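Local coordinates for protein PspGI restriction endonuclease (Pyrococcus sp. GI-H, PDB 3BM3) that probably cuts DNA as a type II site-specific restriction endonuclease and is captured here as a two-subunit assembly bound to its substrate DNA, at residues Glu133-Ala138 with Val171-Ile176; Arg123-Tyr128 with Asn179-Glu184. The protein carries 2 engineered substitutions. One frame throughout, in Å; residues are numbered along the deposited sequence. Where two conformers were deposited one is given.

Contact 1. Residues Glu133-Ala138 with Val171-Ile176. Engineered in segment 133-138: Ala-138 (natural residue Asp). With nucleotides of chain A.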
loop_
_atom_site.group_PDB
_atom_site.type_symbol
_atom_site.label_atom_id
_atom_site.label_comp_id
_atom_site.label_asym_id
_atom_site.label_seq_id
_atom_site.Cartn_x
_atom_site.Cartn_y
_atom_site.Cartn_z
ATOM N N GLU C 133 -2.301 -6.777 -18.625
ATOM C CA GLU C 133 -1.876 -6.057 -17.430
ATOM C C GLU C 133 -0.417 -6.346 -17.095
ATOM O O GLU C 133 0.107 -7.407 -17.424
ATOM C CB GLU C 133 -2.790 -6.366 -16.244
ATOM C CG GLU C 133 -2.708 -5.323 -15.155
ATOM C CD GLU C 133 -2.650 -3.890 -15.700
ATOM O OE1 GLU C 133 -3.686 -3.367 -16.205
ATOM O OE2 GLU C 133 -1.553 -3.290 -15.650
ATOM N N GLY C 134 0.242 -5.394 -16.446
ATOM C CA GLY C 134 1.660 -5.529 -16.200
ATOM C C GLY C 134 2.121 -4.581 -15.133
ATOM O O GLY C 134 1.331 -4.093 -14.322
ATOM N N GLU C 135 3.418 -4.341 -15.121
ATOM C CA GLU C 135 3.995 -3.459 -14.160
ATOM C C GLU C 135 4.051 -2.029 -14.695
ATOM O O GLU C 135 4.209 -1.799 -15.909
ATOM C CB GLU C 135 5.339 -3.966 -13.710
ATOM C CG GLU C 135 5.263 -5.291 -13.030
ATOM C CD GLU C 135 4.328 -5.253 -11.832
ATOM O OE1 GLU C 135 4.631 -4.530 -10.886
ATOM O OE2 GLU C 135 3.269 -5.910 -11.898
ATOM N N LYS C 136 3.918 -1.071 -13.784
ATOM C CA LYS C 136 3.714 0.314 -14.166
ATOM C C LYS C 136 4.560 1.257 -13.303
ATOM O O LYS C 136 4.062 1.941 -12.403
ATOM C CB LYS C 136 2.226 0.656 -14.122
ATOM C CG LYS C 136 1.889 1.984 -14.761
ATOM C CD LYS C 136 0.443 2.374 -14.512
ATOM C CE LYS C 136 0.336 3.860 -14.324
ATOM N NZ LYS C 136 -1.047 4.320 -14.519
ATOM N N PRO C 137 5.863 1.303 -13.599
ATOM C CA PRO C 137 6.681 2.289 -12.941
ATOM C C PRO C 137 6.074 3.664 -13.230
ATOM O O PRO C 137 5.504 3.889 -14.313
ATOM C CB PRO C 137 8.050 2.149 -13.621
ATOM C CG PRO C 137 7.985 0.991 -14.492
ATOM C CD PRO C 137 6.601 0.482 -14.569
ATOM N N ALA C 138 6.199 4.582 -12.284
ATOM C CA ALA C 138 5.752 5.947 -12.509
ATOM C C ALA C 138 6.400 6.523 -13.740
ATOM O O ALA C 138 5.738 7.153 -14.541
ATOM C CB ALA C 138 6.033 6.876 -11.320
ATOM N N VAL C 171 9.406 -3.165 -4.017
ATOM C CA VAL C 171 10.198 -4.389 -3.946
ATOM C C VAL C 171 9.460 -5.443 -4.766
ATOM O O VAL C 171 10.044 -6.125 -5.567
ATOM C CB VAL C 171 10.426 -4.868 -2.523
ATOM C CG1 VAL C 171 11.177 -6.217 -2.498
ATOM C CG2 VAL C 171 11.184 -3.821 -1.668
ATOM N N GLY C 172 8.143 -5.480 -4.625
ATOM C CA GLY C 172 7.297 -6.412 -5.375
ATOM C C GLY C 172 7.395 -6.170 -6.856
ATOM O O GLY C 172 7.615 -7.093 -7.646
ATOM N N GLU C 173 7.229 -4.913 -7.260
ATOM C CA GLU C 173 7.321 -4.540 -8.649
ATOM C C GLU C 173 8.695 -4.928 -9.235
ATOM O O GLU C 173 8.816 -5.519 -10.312
ATOM C CB GLU C 173 7.064 -3.047 -8.811
ATOM C CG GLU C 173 7.121 -2.621 -10.223
ATOM C CD GLU C 173 6.851 -1.162 -10.424
ATOM O OE1 GLU C 173 6.511 -0.467 -9.449
ATOM O OE2 GLU C 173 7.034 -0.709 -11.563
ATOM N N ALA C 174 9.726 -4.594 -8.488
ATOM C CA ALA C 174 11.106 -4.872 -8.898
ATOM C C ALA C 174 11.288 -6.372 -9.091
ATOM O O ALA C 174 11.935 -6.809 -10.051
ATOM C CB ALA C 174 12.096 -4.313 -7.856
ATOM N N GLN C 175 10.720 -7.165 -8.197
ATOM C CA GLN C 175 10.885 -8.615 -8.286
ATOM C C GLN C 175 10.208 -9.125 -9.550
ATOM O O GLN C 175 10.773 -9.912 -10.300
ATOM C CB GLN C 175 10.290 -9.279 -7.043
ATOM C CG GLN C 175 9.915 -10.751 -7.205
ATOM C CD GLN C 175 11.082 -11.624 -7.624
ATOM O OE1 GLN C 175 12.257 -11.286 -7.345
ATOM N NE2 GLN C 175 10.773 -12.766 -8.313
ATOM N N ILE C 176 8.991 -8.662 -9.792
ATOM C CA ILE C 176 8.261 -9.081 -10.978
ATOM C C ILE C 176 9.051 -8.743 -12.247
ATOM O O ILE C 176 9.205 -9.572 -13.133
ATOM C CB ILE C 176 6.880 -8.456 -11.019
ATOM C CG1 ILE C 176 6.064 -9.010 -9.831
ATOM C CG2 ILE C 176 6.149 -8.778 -12.327
ATOM C CD1 ILE C 176 4.816 -8.131 -9.543
ATOM P P DA A 2 -7.919 -3.880 -12.890
ATOM O OP1 DA A 2 -7.522 -5.206 -13.430
ATOM O OP2 DA A 2 -8.777 -3.802 -11.676
ATOM O "O5'" DA A 2 -6.589 -3.052 -12.605
ATOM C "C5'" DA A 2 -5.623 -2.861 -13.634
ATOM C "C4'" DA A 2 -4.583 -1.849 -13.210
ATOM O "O4'" DA A 2 -5.221 -0.571 -12.968
ATOM C "C3'" DA A 2 -3.826 -2.154 -11.923
ATOM O "O3'" DA A 2 -2.576 -1.469 -11.972
ATOM C "C2'" DA A 2 -4.725 -1.535 -10.870
ATOM C "C1'" DA A 2 -5.207 -0.273 -11.573
ATOM N N9 DA A 2 -6.560 0.131 -11.199
ATOM C C8 DA A 2 -7.664 -0.671 -11.061
ATOM N N7 DA A 2 -8.758 -0.017 -10.754
ATOM C C5 DA A 2 -8.343 1.303 -10.675
ATOM C C6 DA A 2 -9.030 2.490 -10.389
ATOM N N6 DA A 2 -10.339 2.539 -10.127
ATOM N N1 DA A 2 -8.322 3.641 -10.385
ATOM C C2 DA A 2 -7.012 3.588 -10.651
ATOM N N3 DA A 2 -6.254 2.532 -10.937
ATOM C C4 DA A 2 -6.989 1.408 -10.934
HETATM O O HOH W 1 5.535 1.948 -9.804
#
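Strand 134-135 and the residues after it, which probably hold the Pro-Asp of a PD-(D/E)XK core, pack on helix 167-181. Natural Asp is here the engineered Ala-138. Glu-173 reaches from the helix. Its CG is anti to the backbone N (chi1 -179°), and the chain runs straight on to Pro-137. OE2 ends at the N-CD side of the proline ring, 3.1 Å from Pro-137 N, which has no hydrogen to give. A water donates to Glu-173 OE1 (2.6 Å) and to Lys-136 O (3.0 Å), and Thr-158 OG1 also bonds OE1. Glu-135 slides past Glu-173 in the opposite direction. Its chain bends at chi2 (-57°), which brings OE1 3.2 Å from Glu-173 CG. The carboxylates stay apart, with Glu-135 OE1 4.6 Å from Glu-173 OE2. Arg-168 of the second subunit salt-bridges Glu-135 OE1, probably easing the repulsion, and Tyr-199 of that subunit hydrogen-bonds its OE2. Ile-176 crosses the Glu-135 chain at about a right angle, its CD1 3.6 Å from Glu-135 OE2. Glu-133 packs OE1 against C5' of nucleotide DA2 of chain A (3.3 Å). A helix-borne glutamate here is consistent with a variant PD-(D/E)XK site with its acid on the helix.

Contact 2. Residues Arg123-Tyr128 with Asn179-Glu184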
loop_
_atom_site.group_PDB
_atom_site.type_symbol
_atom_site.label_atom_id
_atom_site.label_comp_id
_atom_site.label_asym_id
_atom_site.label_seq_id
_atom_site.Cartn_x
_atom_site.Cartn_y
_atom_site.Cartn_z
ATOM N N ARG C 123 3.041 3.988 -18.709
ATOM C CA ARG C 123 3.310 2.870 -19.590
ATOM C C ARG C 123 3.298 1.586 -18.777
ATOM O O ARG C 123 3.817 1.542 -17.678
ATOM C CB ARG C 123 4.624 3.083 -20.345
ATOM C CG ARG C 123 4.603 4.346 -21.195
ATOM C CD ARG C 123 3.345 4.455 -22.067
ATOM N NE ARG C 123 3.575 5.382 -23.183
ATOM C CZ ARG C 123 3.504 6.710 -23.121
ATOM N NH1 ARG C 123 3.180 7.327 -22.002
ATOM N NH2 ARG C 123 3.759 7.431 -24.204
ATOM N N VAL C 124 2.642 0.574 -19.318
ATOM C CA VAL C 124 2.577 -0.726 -18.718
ATOM C C VAL C 124 3.624 -1.608 -19.368
ATOM O O VAL C 124 3.701 -1.724 -20.618
ATOM C CB VAL C 124 1.182 -1.309 -18.883
ATOM C CG1 VAL C 124 1.087 -2.680 -18.215
ATOM C CG2 VAL C 124 0.170 -0.323 -18.294
ATOM N N ILE C 125 4.462 -2.208 -18.521
ATOM C CA ILE C 125 5.456 -3.150 -18.967
ATOM C C ILE C 125 4.794 -4.516 -18.875
ATOM O O ILE C 125 4.563 -5.033 -17.797
ATOM C CB ILE C 125 6.725 -3.102 -18.110
ATOM C CG1 ILE C 125 7.325 -1.704 -18.162
ATOM C CG2 ILE C 125 7.709 -4.182 -18.592
ATOM C CD1 ILE C 125 8.541 -1.551 -17.260
ATOM N N LYS C 126 4.455 -5.081 -20.021
ATOM C CA LYS C 126 3.717 -6.340 -20.035
ATOM C C LYS C 126 4.622 -7.448 -19.551
ATOM O O LYS C 126 5.804 -7.501 -19.890
ATOM C CB LYS C 126 3.138 -6.644 -21.412
ATOM C CG LYS C 126 1.863 -5.870 -21.710
ATOM C CD LYS C 126 2.183 -4.556 -22.412
ATOM C CE LYS C 126 1.136 -3.483 -22.201
ATOM N NZ LYS C 126 1.734 -2.166 -22.455
ATOM N N ILE C 127 4.065 -8.306 -18.708
ATOM C CA ILE C 127 4.808 -9.382 -18.105
ATOM C C ILE C 127 4.517 -10.701 -18.756
ATOM O O ILE C 127 5.419 -11.539 -18.869
ATOM C CB ILE C 127 4.489 -9.483 -16.589
ATOM C CG1 ILE C 127 4.885 -8.180 -15.871
ATOM C CG2 ILE C 127 5.203 -10.638 -15.968
ATOM C CD1 ILE C 127 6.312 -7.757 -16.136
ATOM N N TYR C 128 3.258 -10.884 -19.130
ATOM C CA TYR C 128 2.773 -12.103 -19.767
ATOM C C TYR C 128 2.227 -11.807 -21.139
ATOM O O TYR C 128 1.548 -10.807 -21.326
ATOM C CB TYR C 128 1.654 -12.677 -18.910
ATOM C CG TYR C 128 2.087 -12.938 -17.480
ATOM C CD1 TYR C 128 2.950 -13.968 -17.180
ATOM C CD2 TYR C 128 1.640 -12.149 -16.428
ATOM C CE1 TYR C 128 3.363 -14.230 -15.878
ATOM C CE2 TYR C 128 2.062 -12.388 -15.132
ATOM C CZ TYR C 128 2.908 -13.448 -14.851
ATOM O OH TYR C 128 3.319 -13.718 -13.559
ATOM N N ASN C 179 12.355 -10.769 -12.435
ATOM C CA ASN C 179 12.033 -12.115 -12.835
ATOM C C ASN C 179 11.916 -12.179 -14.342
ATOM O O ASN C 179 12.481 -13.085 -14.976
ATOM C CB ASN C 179 10.740 -12.546 -12.159
ATOM C CG ASN C 179 10.440 -14.001 -12.336
ATOM O OD1 ASN C 179 11.301 -14.768 -12.756
ATOM N ND2 ASN C 179 9.217 -14.412 -11.991
ATOM N N LYS C 180 11.242 -11.201 -14.938
ATOM C CA LYS C 180 10.982 -11.225 -16.362
ATOM C C LYS C 180 12.191 -10.786 -17.191
ATOM O O LYS C 180 12.510 -11.407 -18.223
ATOM C CB LYS C 180 9.768 -10.375 -16.710
ATOM C CG LYS C 180 9.592 -10.302 -18.220
ATOM C CD LYS C 180 8.264 -9.841 -18.653
ATOM C CE LYS C 180 8.101 -10.046 -20.154
ATOM N NZ LYS C 180 8.107 -11.493 -20.483
ATOM N N PHE C 181 12.855 -9.731 -16.737
ATOM C CA PHE C 181 13.870 -9.040 -17.543
ATOM C C PHE C 181 15.298 -9.236 -17.084
ATOM O O PHE C 181 16.227 -8.800 -17.779
ATOM C CB PHE C 181 13.556 -7.544 -17.637
ATOM C CG PHE C 181 12.268 -7.254 -18.334
ATOM C CD1 PHE C 181 12.185 -7.302 -19.721
ATOM C CD2 PHE C 181 11.115 -6.975 -17.611
ATOM C CE1 PHE C 181 10.997 -7.029 -20.361
ATOM C CE2 PHE C 181 9.921 -6.733 -18.261
ATOM C CZ PHE C 181 9.863 -6.780 -19.642
ATOM N N GLY C 182 15.479 -9.869 -15.940
ATOM C CA GLY C 182 16.797 -10.089 -15.367
ATOM C C GLY C 182 17.257 -8.990 -14.464
ATOM O O GLY C 182 16.617 -7.949 -14.298
ATOM N N ASP C 183 18.407 -9.229 -13.868
ATOM C CA ASP C 183 18.896 -8.368 -12.826
ATOM C C ASP C 183 19.604 -7.137 -13.328
ATOM O O ASP C 183 20.075 -6.374 -12.518
ATOM C CB ASP C 183 19.824 -9.153 -11.894
ATOM C CG ASP C 183 19.080 -10.047 -10.936
ATOM O OD1 ASP C 183 17.860 -9.856 -10.691
ATOM O OD2 ASP C 183 19.741 -10.955 -10.404
ATOM N N GLU C 184 19.661 -6.933 -14.643
ATOM C CA GLU C 184 20.328 -5.769 -15.228
ATOM C C GLU C 184 19.398 -4.555 -15.391
ATOM O O GLU C 184 19.811 -3.492 -15.883
ATOM C CB GLU C 184 20.980 -6.154 -16.572
ATOM C CG GLU C 184 20.131 -5.930 -17.839
ATOM C CD GLU C 184 19.020 -6.945 -18.092
ATOM O OE1 GLU C 184 18.727 -7.812 -17.230
ATOM O OE2 GLU C 184 18.448 -6.864 -19.212
#
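Apolar contacts form the inner part of this junction between strand 125-126 and the C-terminal end of helix 167-181. Ile-125 crosses Phe-181 obliquely. Its CG2 branch, anti to the backbone N, touches Phe-181 CE2 at 3.4 Å. Phe-181 has CG anti to its carbonyl carbon (chi1 -63°), which turns the ring toward the strand. Lys-180 CG lies 3.6 Å above one face of that ring, offset toward the rim. Phe-147 of helix 144-149 meets the same ring edge-to-face. Ile-127 and Lys-180 run past each other in opposite directions, so that Ile-127 CD1 rests 3.8 Å from Lys-180 CD. On its other branch, Ile-127 CG2 sits over the centre of the Tyr-128 ring, 3.6 Å above the plane.

One polar bond joins the segments. The Lys-180 chain is extended until chi4 (66°), where it bends and brings NZ to Ile-127 O at 3.1 Å. The ammonium group comes from above the carbonyl plane, 42° out of it. Lys-126 makes a bond within its own segment, from NZ to Val-124 O at 2.7 Å.

At the helix end, Gly-182 has a positive phi. A side chain there would be jammed against the carbonyl of Phe-181.

The chemistry divides in two. Buried isoleucines meet a partly exposed ring, while the exposed lysine lays its aliphatic part along Ile-127 and over the Phe-181 ring and gives its charged tip to a backbone carbonyl. Its positive charge also lies near the helix C-terminus, where it would probably be favoured.

The centres of the two contacts lie about 8 Å apart, on the same side of the chain's centre. Contact 1 is nested inside contact 2 along the chain. Segments 123-128 and 133-138 carry the neighbouring antiparallel strands 125-126 and 134-135. Ile-125 N and Glu-135 O, 2.7 Å apart, probably share a hydrogen bond. Segment 171-176 lies within helix 167-181, and 179-184 holds its last turn and the residues that follow. The small two-stranded sheet is thus held twice along one helix. Contact 1 lies by the probable active site, and its strand segment reaches the DNA; contact 2 lies at the helix's C-terminal end, about 7 Å (nearest atoms) from the DNA. Both touch the second subunit.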